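Local coordinates for antitoxin RelF (Mycobacterium tuberculosis, PDB 3G5O), which neutralizes the RNase toxin RelG by binding it and, together with that toxin, binds DNA and represses its own promoter, at the interface of chains A and B. Numbering follows the deposited sequence. Chains: chain A, Uncharacterized protein Rv2865; chain B, Uncharacterized protein Rv2866.

RelF runs along RelG and meets it in three patches. Contact 3 and contact 2 both draw on helix 49-62 of chain A, their C-alpha centres about 15 Å apart. Contact 2 continues into helix 67-80, which leads to the short strand 83-84 of contact 1; the C-alpha centre of contact 1 lies about 18 Å from that of contact 2 and 24 Å from that of contact 3. On the toxin the chain meets segment 58-61, then strands 75-82 and 87-95, and lastly strand 19-23. RelF thus holds RelG at separate places, within an assembly of two copies of each protein.

Contact 1: the interface of chains A and B. Residues chain A 83-86, 88; chain B 20-22.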
loop_
_atom_site.group_PDB
_atom_site.type_symbol
_atom_site.label_atom_id
_atom_site.label_comp_id
_atom_site.label_asym_id
_atom_site.label_seq_id
_atom_site.Cartn_x
_atom_site.Cartn_y
_atom_site.Cartn_z
ATOM N N THR A 83 -20.270 -15.127 -15.889
ATOM C CA THR A 83 -20.522 -14.920 -14.465
ATOM C C THR A 83 -21.632 -15.856 -14.040
ATOM O O THR A 83 -22.370 -16.394 -14.897
ATOM C CB THR A 83 -20.955 -13.479 -14.141
ATOM O OG1 THR A 83 -22.192 -13.231 -14.826
ATOM C CG2 THR A 83 -19.899 -12.442 -14.592
ATOM N N TYR A 84 -21.733 -16.056 -12.725
ATOM C CA TYR A 84 -22.641 -17.020 -12.097
ATOM C C TYR A 84 -23.364 -16.332 -10.948
ATOM O O TYR A 84 -22.749 -15.552 -10.191
ATOM C CB TYR A 84 -21.845 -18.239 -11.551
ATOM C CG TYR A 84 -21.156 -18.990 -12.686
ATOM C CD1 TYR A 84 -21.783 -20.072 -13.307
ATOM C CD2 TYR A 84 -19.927 -18.553 -13.178
ATOM C CE1 TYR A 84 -21.171 -20.724 -14.382
ATOM C CE2 TYR A 84 -19.286 -19.201 -14.212
ATOM C CZ TYR A 84 -19.912 -20.280 -14.827
ATOM O OH TYR A 84 -19.283 -20.888 -15.894
ATOM N N GLY A 85 -24.645 -16.638 -10.787
ATOM C CA GLY A 85 -25.427 -16.024 -9.688
ATOM C C GLY A 85 -25.663 -16.977 -8.523
ATOM O O GLY A 85 -25.165 -18.097 -8.514
ATOM N N GLU A 86 -26.471 -16.534 -7.559
ATOM C CA GLU A 86 -26.672 -17.262 -6.312
ATOM C C GLU A 86 -27.090 -18.721 -6.466
ATOM O O GLU A 86 -26.471 -19.608 -5.847
ATOM C CB GLU A 86 -27.695 -16.538 -5.441
ATOM C CG GLU A 86 -27.961 -17.320 -4.149
ATOM C CD GLU A 86 -28.769 -16.529 -3.130
ATOM O OE1 GLU A 86 -29.298 -15.444 -3.474
ATOM O OE2 GLU A 86 -28.857 -16.997 -1.971
ATOM N N GLU A 88 -26.849 -20.846 -8.980
ATOM C CA GLU A 88 -25.812 -21.651 -9.564
ATOM C C GLU A 88 -24.652 -21.922 -8.612
ATOM O O GLU A 88 -24.145 -23.049 -8.543
ATOM C CB GLU A 88 -25.254 -20.998 -10.834
ATOM C CG GLU A 88 -26.278 -20.810 -11.944
ATOM C CD GLU A 88 -25.896 -19.640 -12.841
ATOM O OE1 GLU A 88 -26.047 -18.459 -12.446
ATOM O OE2 GLU A 88 -25.398 -19.914 -13.949
ATOM N N VAL B 20 -25.869 -10.160 -6.922
ATOM C CA VAL B 20 -24.431 -10.547 -6.840
ATOM C C VAL B 20 -24.058 -11.702 -7.805
ATOM O O VAL B 20 -24.736 -12.722 -7.886
ATOM C CB VAL B 20 -24.042 -10.891 -5.376
ATOM C CG1 VAL B 20 -22.574 -11.288 -5.269
ATOM C CG2 VAL B 20 -24.323 -9.671 -4.480
ATOM N N ARG B 21 -22.962 -11.514 -8.521
ATOM C CA ARG B 21 -22.484 -12.475 -9.498
ATOM C C ARG B 21 -21.001 -12.756 -9.225
ATOM O O ARG B 21 -20.251 -11.836 -8.796
ATOM C CB ARG B 21 -22.572 -11.877 -10.911
ATOM C CG ARG B 21 -23.980 -11.339 -11.291
ATOM C CD ARG B 21 -24.935 -12.458 -11.586
ATOM N NE ARG B 21 -24.580 -13.214 -12.807
ATOM C CZ ARG B 21 -25.349 -14.184 -13.312
ATOM N NH1 ARG B 21 -26.481 -14.530 -12.700
ATOM N NH2 ARG B 21 -24.973 -14.810 -14.410
ATOM N N PHE B 22 -20.583 -13.997 -9.479
ATOM C CA PHE B 22 -19.177 -14.343 -9.481
ATOM C C PHE B 22 -18.701 -14.531 -10.904
ATOM O O PHE B 22 -19.349 -15.271 -11.651
ATOM C CB PHE B 22 -18.960 -15.695 -8.728
ATOM C CG PHE B 22 -18.951 -15.560 -7.223
ATOM C CD1 PHE B 22 -17.746 -15.507 -6.538
ATOM C CD2 PHE B 22 -20.153 -15.406 -6.507
ATOM C CE1 PHE B 22 -17.724 -15.403 -5.139
ATOM C CE2 PHE B 22 -20.166 -15.273 -5.088
ATOM C CZ PHE B 22 -18.924 -15.298 -4.399
HETATM O O HOH W 1 -27.088 -13.768 -7.837
HETATM O O HOH W 2 -27.873 -16.640 -14.185
#
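B:Arg21 reaches from strand 19-23 of the toxin over the short antitoxin strand 83-84. Its CB lies 4.0 Å from CB of A:Thr83 and near the carbonyl oxygen of A:Tyr84. Bends at chi2 (-75°) and chi3 (-67°) then carry CD past the same carbonyl and bring the guanidinium flat over the peptide joining A:Tyr84 to A:Gly85. The carbonyl carbon of A:Tyr84 sits over the centre of that face. At the edge, in plane, NE of B:Arg21 donates to the hydroxyl OG1 of A:Thr83 at 3.1 Å and NH2 donates to the same oxygen, a side-on grip by two nitrogens on one atom. NH1 of B:Arg21 forms a long salt bridge of 4.0 Å to OE1 of A:Glu88, the carboxylate being turned 47° from the guanidinium; water 2 links the same two atoms. OE1 is itself positioned by the backbone N of A:Gly85, which approaches from above the carboxylate plane. Beneath the arginine, the antiparallel bridge pairs A:Tyr84 with B:Phe22: N of A:Tyr84 donates to O of B:Phe22, and N of B:Phe22 returns a bond to O of A:Tyr84. The antitoxin strand thereby joins the edge of the toxin sheet. Where helix 86-93 begins, water 1 sits 2.8 Å from the backbone N of A:Glu86 and 2.6 Å from O of B:Val20.

Contact 2: the interface of chains A and B. Residues chain A 61, 64, 67, 70; chain B 78, 92, 94.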
loop_
_atom_site.group_PDB
_atom_site.type_symbol
_atom_site.label_atom_id
_atom_site.label_comp_id
_atom_site.label_asym_id
_atom_site.label_seq_id
_atom_site.Cartn_x
_atom_site.Cartn_y
_atom_site.Cartn_z
ATOM N N TRP A 61 -4.064 -5.335 -1.797
ATOM C CA TRP A 61 -4.351 -5.957 -3.098
ATOM C C TRP A 61 -3.214 -5.833 -4.103
ATOM O O TRP A 61 -2.930 -6.812 -4.842
ATOM C CB TRP A 61 -5.659 -5.466 -3.698
ATOM C CG TRP A 61 -6.836 -6.161 -3.063
ATOM C CD1 TRP A 61 -7.740 -5.628 -2.185
ATOM C CD2 TRP A 61 -7.222 -7.526 -3.268
ATOM N NE1 TRP A 61 -8.683 -6.576 -1.844
ATOM C CE2 TRP A 61 -8.384 -7.755 -2.483
ATOM C CE3 TRP A 61 -6.684 -8.580 -4.014
ATOM C CZ2 TRP A 61 -9.031 -8.998 -2.433
ATOM C CZ3 TRP A 61 -7.336 -9.837 -3.977
ATOM C CH2 TRP A 61 -8.492 -10.024 -3.181
ATOM N N GLN A 64 -0.610 -8.659 -4.025
ATOM C CA GLN A 64 -0.970 -10.047 -4.320
ATOM C C GLN A 64 -0.443 -10.531 -5.697
ATOM O O GLN A 64 -0.413 -9.772 -6.663
ATOM C CB GLN A 64 -2.482 -10.264 -4.191
ATOM C CG GLN A 64 -3.005 -9.841 -2.830
ATOM C CD GLN A 64 -2.178 -10.427 -1.669
ATOM O OE1 GLN A 64 -1.980 -11.637 -1.603
ATOM N NE2 GLN A 64 -1.721 -9.563 -0.745
ATOM N N ILE A 67 -2.098 -10.052 -9.480
ATOM C CA ILE A 67 -3.290 -9.190 -9.260
ATOM C C ILE A 67 -3.797 -8.522 -10.546
ATOM O O ILE A 67 -4.996 -8.591 -10.847
ATOM C CB ILE A 67 -3.146 -8.163 -8.033
ATOM C CG1 ILE A 67 -4.492 -7.458 -7.760
ATOM C CG2 ILE A 67 -2.042 -7.142 -8.279
ATOM C CD1 ILE A 67 -5.637 -8.463 -7.475
ATOM N N SER A 70 -5.266 -11.134 -12.952
ATOM C CA SER A 70 -6.545 -11.523 -12.354
ATOM C C SER A 70 -7.663 -10.579 -12.754
ATOM O O SER A 70 -8.748 -11.014 -13.143
ATOM C CB SER A 70 -6.483 -11.468 -10.807
ATOM O OG SER A 70 -6.067 -12.706 -10.298
ATOM N N LEU B 78 -12.696 -8.992 -3.882
ATOM C CA LEU B 78 -12.396 -7.866 -4.728
ATOM C C LEU B 78 -13.548 -7.827 -5.717
ATOM O O LEU B 78 -13.882 -8.869 -6.322
ATOM C CB LEU B 78 -11.066 -8.074 -5.460
ATOM C CG LEU B 78 -10.652 -6.924 -6.401
ATOM C CD1 LEU B 78 -10.316 -5.678 -5.537
ATOM C CD2 LEU B 78 -9.457 -7.383 -7.278
ATOM N N ARG B 92 -12.223 -11.516 -7.478
ATOM C CA ARG B 92 -11.216 -12.355 -6.832
ATOM C C ARG B 92 -11.611 -12.603 -5.389
ATOM O O ARG B 92 -12.254 -11.746 -4.762
ATOM C CB ARG B 92 -9.826 -11.695 -6.913
ATOM C CG ARG B 92 -8.649 -12.587 -6.365
ATOM C CD ARG B 92 -7.281 -12.248 -7.065
ATOM N NE ARG B 92 -6.136 -12.698 -6.257
ATOM C CZ ARG B 92 -4.859 -12.751 -6.668
ATOM N NH1 ARG B 92 -4.520 -12.395 -7.910
ATOM N NH2 ARG B 92 -3.913 -13.184 -5.841
ATOM N N ASP B 94 -9.645 -13.922 -1.925
ATOM C CA ASP B 94 -8.366 -14.275 -1.289
ATOM C C ASP B 94 -8.600 -14.803 0.122
ATOM O O ASP B 94 -9.443 -14.288 0.837
ATOM C CB ASP B 94 -7.475 -13.049 -1.195
ATOM C CG ASP B 94 -6.519 -12.936 -2.346
ATOM O OD1 ASP B 94 -5.431 -12.347 -2.124
ATOM O OD2 ASP B 94 -6.855 -13.423 -3.474
HETATM O O HOH W 3 -3.298 -13.469 -2.898
#
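A:Trp61, near the end of helix 49-62, and B:Arg92, on strand 87-95, bury the most surface here and illustrate how an aromatic ring and a long cation can share one patch of a toxin sheet. CB of B:Leu78 lies over a face of the indole, 4.0 Å from the centroid of the six-membered ring, in a CH-pi contact offset toward the rim. The far end of the ring reaches B:Asp94, with CZ3 of A:Trp61 3.6 Å from the carboxylate carbon CG and the two planes 48° apart. B:Arg92 passes the indole at its rim, NE lying at the edge in the ring plane and CG packing near CZ3. Its CG stands anti to the backbone N (chi1 -174°), and the stretch on to NE is extended, which carries the guanidinium across to the antitoxin. There NH1 of B:Arg92 donates to the hydroxyl OG of A:Ser70 on helix 67-80 at 2.9 Å, with the oxygen tilted 26° from the guanidinium plane. Within the toxin, NE of B:Arg92 makes a nearly straight 3.0 Å salt bridge to OD2 of B:Asp94, meeting the carboxylate on its syn side. This pairing limits rotation of the guanidinium and probably balances both charges beside the tryptophan. CD1 of A:Ile67 packs against CD2 of B:Leu78. NH2 of B:Arg92 completes the patch through water 3, which lies 2.6 Å from the amide oxygen OE1 of A:Gln64 and also contacts OD1 of B:Asp94.

Contact 3: the interface of chains A and B. Residues chain A 50-51, 53-54, 57; chain B 58-61.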
loop_
_atom_site.group_PDB
_atom_site.type_symbol
_atom_site.label_atom_id
_atom_site.label_comp_id
_atom_site.label_asym_id
_atom_site.label_seq_id
_atom_site.Cartn_x
_atom_site.Cartn_y
_atom_site.Cartn_z
ATOM N N ASP A 50 -12.600 6.303 6.298
ATOM C CA ASP A 50 -12.896 5.518 5.104
ATOM C C ASP A 50 -11.708 5.603 4.134
ATOM O O ASP A 50 -11.290 4.596 3.560
ATOM C CB ASP A 50 -14.164 5.991 4.405
ATOM C CG ASP A 50 -15.426 5.719 5.209
ATOM O OD1 ASP A 50 -15.415 4.843 6.107
ATOM O OD2 ASP A 50 -16.442 6.381 4.925
ATOM N N GLU A 51 -11.168 6.808 3.951
ATOM C CA GLU A 51 -9.973 6.966 3.111
ATOM C C GLU A 51 -8.773 6.110 3.601
ATOM O O GLU A 51 -8.063 5.487 2.790
ATOM C CB GLU A 51 -9.578 8.453 2.934
ATOM C CG GLU A 51 -8.556 8.685 1.812
ATOM C CD GLU A 51 -9.042 8.126 0.450
ATOM O OE1 GLU A 51 -10.273 7.976 0.226
ATOM O OE2 GLU A 51 -8.210 7.827 -0.401
ATOM N N GLU A 53 -8.951 3.294 5.321
ATOM C CA GLU A 53 -9.325 1.916 4.939
ATOM C C GLU A 53 -9.073 1.637 3.425
ATOM O O GLU A 53 -8.467 0.617 3.074
ATOM C CB GLU A 53 -10.791 1.671 5.273
ATOM C CG GLU A 53 -11.007 1.152 6.645
ATOM C CD GLU A 53 -10.365 -0.248 6.773
ATOM O OE1 GLU A 53 -10.772 -1.177 6.033
ATOM O OE2 GLU A 53 -9.418 -0.394 7.567
ATOM N N SER A 54 -9.559 2.527 2.558
ATOM C CA SER A 54 -9.282 2.441 1.111
ATOM C C SER A 54 -7.795 2.263 0.801
ATOM O O SER A 54 -7.391 1.385 0.007
ATOM C CB SER A 54 -9.817 3.679 0.394
ATOM O OG SER A 54 -11.239 3.619 0.302
ATOM N N GLU A 57 -6.513 -1.229 2.046
ATOM C CA GLU A 57 -6.924 -2.301 1.165
ATOM C C GLU A 57 -6.212 -2.207 -0.201
ATOM O O GLU A 57 -5.947 -3.223 -0.844
ATOM C CB GLU A 57 -8.462 -2.295 1.000
ATOM C CG GLU A 57 -9.200 -2.667 2.258
ATOM C CD GLU A 57 -8.754 -4.063 2.728
ATOM O OE1 GLU A 57 -9.058 -5.056 2.015
ATOM O OE2 GLU A 57 -8.024 -4.148 3.748
ATOM N N LYS B 58 -14.694 -1.087 0.624
ATOM C CA LYS B 58 -14.172 0.250 0.345
ATOM C C LYS B 58 -13.609 0.340 -1.042
ATOM O O LYS B 58 -13.071 -0.640 -1.544
ATOM C CB LYS B 58 -13.090 0.626 1.377
ATOM C CG LYS B 58 -13.629 0.736 2.831
ATOM C CD LYS B 58 -14.397 2.030 3.081
ATOM C CE LYS B 58 -15.352 1.893 4.321
ATOM N NZ LYS B 58 -16.750 1.450 3.918
ATOM N N PRO B 59 -13.735 1.527 -1.669
ATOM C CA PRO B 59 -13.247 1.712 -3.032
ATOM C C PRO B 59 -11.740 1.744 -2.979
ATOM O O PRO B 59 -11.168 2.315 -2.024
ATOM C CB PRO B 59 -13.821 3.098 -3.446
ATOM C CG PRO B 59 -14.128 3.844 -2.084
ATOM C CD PRO B 59 -14.459 2.710 -1.106
ATOM N N LEU B 60 -11.092 1.112 -3.944
ATOM C CA LEU B 60 -9.649 1.095 -3.973
ATOM C C LEU B 60 -9.099 2.262 -4.794
ATOM O O LEU B 60 -9.842 2.952 -5.516
ATOM C CB LEU B 60 -9.139 -0.272 -4.487
ATOM C CG LEU B 60 -9.669 -1.465 -3.698
ATOM C CD1 LEU B 60 -8.941 -2.769 -4.120
ATOM C CD2 LEU B 60 -9.462 -1.179 -2.171
ATOM N N ARG B 61 -7.794 2.503 -4.667
ATOM C CA ARG B 61 -7.166 3.735 -5.176
ATOM C C ARG B 61 -6.063 3.395 -6.149
ATOM O O ARG B 61 -5.786 2.204 -6.377
ATOM C CB ARG B 61 -6.615 4.582 -4.007
ATOM C CG ARG B 61 -7.680 4.886 -2.915
ATOM C CD ARG B 61 -8.813 5.701 -3.550
ATOM N NE ARG B 61 -9.777 6.188 -2.554
ATOM C CZ ARG B 61 -11.066 6.355 -2.793
ATOM N NH1 ARG B 61 -11.529 6.054 -4.001
ATOM N NH2 ARG B 61 -11.876 6.823 -1.844
#
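A:Ser54 and toxin residues 59-61 form the close part of a contact in which a short polar side chain docks a helix against a neighbouring backbone. The hydroxyl OG of A:Ser54 donates to the carbonyl oxygen of B:Pro59 at 2.7 Å, in the carbonyl plane. OG lies beside the backbone N (chi1 -74°), turned outward from helix 49-62 toward that oxygen. One turn earlier, B:Arg61 grips A:Glu51 side-on with two nitrogens: NH2 meets OE1 at 2.9 Å and NE meets OE2 at 3.1 Å, each carboxylate oxygen using its syn lone pair. The two flat groups are only 13° apart, and a paired grip of this kind fixes the rotation of both. The guanidinium is also backed by the carbonyl oxygen of B:Pro59, lying over the centre of one face. Farther along the helix CD2 of B:Leu60 touches CB of A:Glu57.

The looser end of the contact is the ammonium of B:Lys58. Its methylenes still pack along the helix, CG 3.9 Å from CB of A:Glu53 and CE 3.4 Å from OD1 of A:Asp50, and hide much surface. NZ remains 4.3 Å from OD1 of A:Asp50, where opposite charges could still attract at longer range. By joining the first part of helix 49-62 to the toxin, the site helps RelF hold RelG and probably helps set how the antitoxin's N-terminal part is placed relative to the toxin.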